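Putative major capsid protein (Cafeteriavirus-dependent mavirus, PDB 6G44) probably builds the virophage capsid shell as a double jelly-roll protein that assembles into trimeric capsomers. Local coordinates at residues R105-A110 against S121-L126. Sequence-based numbering, arbitrary orientation. Where two conformers were deposited one is given.
Sequences RSIPVA and SYPAQL
The two strands of the hairpin 110-114/117-121 are closed at their outer ends by a reciprocal pair of backbone hydrogen bonds between Ala110 and Ser121, an antiparallel hydrogen-bonded pair; strand 110-114 also pairs with strand 222-235 in a sheet of this double jelly-roll protein. Ala110 N-H donates to Ser121 O at 2.9 Å and a nearly straight 170°, while the return bond from Ser121 N runs almost along the C=O axis of Ala110. Beyond this pair the loop leading into strand 110-114 meets the first turn of helix 123-130. Tyr122 is the N-cap residue. Ala124 N donates to Ile107 O (3.0 Å), standing above that carbonyl's plane in a more bent bond of 142°. The next amide, Gln125 N, is reached through a water that donates to Pro108 O at 2.7 Å. Weaker CA-H...O contacts, Tyr122 CA to Pro108 O and Val109 CA to Ser121 O, fill in between.

Apolar packing centres on Pro123. The Ile107 and Pro123 side chains cross obliquely, with Ile107 CG2, anti to the backbone N, 3.8 Å from Pro123 CG, which is equally near Ala110 CB. Val109 and Tyr122 run side by side in the same direction, with CG2 of the valine 3.8 Å from CE1 of the ring; Pro108 O approaches the ring edge near its plane. Arg105 starts away from the helix, its guanidinium held by Asn240 O, Glu239 O and a salt bridge to Asp351.

Thus Ile107 O accepts the N-H of Ala124 directly, while a water takes that of Gln125 and passes a hydrogen bond on to Pro108 O; the partial positive charge of that helix end would favour both carbonyls' approach, tying the helix to the chain entering the hairpin.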
loop_
_atom_site.group_PDB
_atom_site.type_symbol
_atom_site.label_atom_id
_atom_site.label_comp_id
_atom_site.label_asym_id
_atom_site.label_seq_id
_atom_site.Cartn_x
_atom_site.Cartn_y
_atom_site.Cartn_z
ATOM N N ARG C 105 -22.546 1.268 -12.478
ATOM C CA ARG C 105 -22.520 1.241 -13.951
ATOM C C ARG C 105 -23.884 0.961 -14.561
ATOM O O ARG C 105 -24.138 1.352 -15.703
ATOM C CB ARG C 105 -21.570 0.170 -14.477
ATOM C CG ARG C 105 -20.115 0.577 -14.548
ATOM C CD ARG C 105 -19.263 -0.496 -15.239
ATOM N NE ARG C 105 -19.752 -0.913 -16.551
ATOM C CZ ARG C 105 -19.404 -0.372 -17.729
ATOM N NH1 ARG C 105 -19.912 -0.872 -18.872
ATOM N NH2 ARG C 105 -18.565 0.661 -17.787
ATOM N N SER C 106 -24.715 0.266 -13.795
ATOM C CA SER C 106 -26.043 -0.188 -14.251
ATOM C C SER C 106 -27.150 0.822 -13.950
ATOM O O SER C 106 -28.327 0.490 -14.167
ATOM C CB SER C 106 -26.363 -1.514 -13.586
ATOM O OG SER C 106 -25.484 -2.532 -14.036
ATOM N N ILE C 107 -26.842 2.015 -13.445
ATOM C CA ILE C 107 -27.880 2.971 -13.065
ATOM C C ILE C 107 -27.599 4.316 -13.727
ATOM O O ILE C 107 -26.848 5.137 -13.213
ATOM C CB ILE C 107 -27.998 3.130 -11.535
ATOM C CG1 ILE C 107 -28.205 1.805 -10.812
ATOM C CG2 ILE C 107 -29.106 4.128 -11.206
ATOM C CD1 ILE C 107 -27.911 1.852 -9.314
ATOM N N PRO C 108 -28.224 4.575 -14.884
ATOM C CA PRO C 108 -27.965 5.846 -15.546
ATOM C C PRO C 108 -28.507 7.086 -14.847
ATOM O O PRO C 108 -27.917 8.159 -14.958
ATOM C CB PRO C 108 -28.616 5.687 -16.919
ATOM C CG PRO C 108 -28.904 4.274 -17.084
ATOM C CD PRO C 108 -28.898 3.604 -15.754
ATOM N N VAL C 109 -29.620 6.922 -14.137
ATOM C CA VAL C 109 -30.232 8.018 -13.414
ATOM C C VAL C 109 -30.897 7.454 -12.154
ATOM O O VAL C 109 -31.433 6.333 -12.155
ATOM C CB VAL C 109 -31.205 8.826 -14.313
ATOM C CG1 VAL C 109 -32.259 7.928 -14.945
ATOM C CG2 VAL C 109 -31.840 9.961 -13.523
ATOM N N ALA C 110 -30.776 8.224 -11.079
ATOM C CA ALA C 110 -31.394 7.920 -9.803
ATOM C C ALA C 110 -32.053 9.174 -9.264
ATOM O O ALA C 110 -31.554 10.302 -9.449
ATOM C CB ALA C 110 -30.339 7.399 -8.836
ATOM N N SER C 121 -29.624 12.479 -9.812
ATOM C CA SER C 121 -28.215 12.312 -10.170
ATOM C C SER C 121 -28.033 11.164 -11.128
ATOM O O SER C 121 -28.978 10.463 -11.482
ATOM C CB SER C 121 -27.394 12.178 -8.902
ATOM O OG SER C 121 -27.611 10.968 -8.310
ATOM N N TYR C 122 -26.782 10.965 -11.562
ATOM C CA TYR C 122 -26.484 10.075 -12.677
ATOM C C TYR C 122 -25.344 9.137 -12.275
ATOM O O TYR C 122 -24.163 9.424 -12.583
ATOM C CB TYR C 122 -26.133 10.941 -13.890
ATOM C CG TYR C 122 -27.251 11.896 -14.196
ATOM C CD1 TYR C 122 -28.360 11.472 -14.892
ATOM C CD2 TYR C 122 -27.215 13.204 -13.722
ATOM C CE1 TYR C 122 -29.432 12.342 -15.134
ATOM C CE2 TYR C 122 -28.276 14.072 -13.946
ATOM C CZ TYR C 122 -29.365 13.628 -14.664
ATOM O OH TYR C 122 -30.407 14.527 -14.883
ATOM N N PRO C 123 -25.668 8.048 -11.572
ATOM C CA PRO C 123 -24.602 7.227 -10.973
ATOM C C PRO C 123 -23.595 6.675 -11.980
ATOM O O PRO C 123 -22.386 6.643 -11.678
ATOM C CB PRO C 123 -25.396 6.111 -10.292
ATOM C CG PRO C 123 -26.700 6.761 -9.912
ATOM C CD PRO C 123 -27.017 7.641 -11.083
ATOM N N ALA C 124 -24.036 6.197 -13.138
ATOM C CA ALA C 124 -23.096 5.597 -14.108
ATOM C C ALA C 124 -22.110 6.673 -14.579
ATOM O O ALA C 124 -20.917 6.396 -14.735
ATOM C CB ALA C 124 -23.852 5.003 -15.282
ATOM N N GLN C 125 -22.605 7.874 -14.857
ATOM C CA GLN C 125 -21.755 8.999 -15.275
ATOM C C GLN C 125 -20.796 9.393 -14.130
ATOM O O GLN C 125 -19.592 9.647 -14.375
ATOM C CB GLN C 125 -22.660 10.171 -15.702
ATOM C CG GLN C 125 -21.975 11.426 -16.166
ATOM C CD GLN C 125 -23.002 12.474 -16.544
ATOM O OE1 GLN C 125 -23.578 13.123 -15.670
ATOM N NE2 GLN C 125 -23.225 12.648 -17.848
ATOM N N LEU C 126 -21.295 9.413 -12.900
ATOM C CA LEU C 126 -20.532 9.823 -11.707
ATOM C C LEU C 126 -19.383 8.845 -11.471
ATOM O O LEU C 126 -18.234 9.260 -11.309
ATOM C CB LEU C 126 -21.398 9.884 -10.429
ATOM C CG LEU C 126 -22.285 11.063 -9.999
ATOM C CD1 LEU C 126 -23.228 10.617 -8.893
ATOM C CD2 LEU C 126 -21.455 12.235 -9.508
HETATM O O HOH W 1 -25.353 8.209 -15.890
#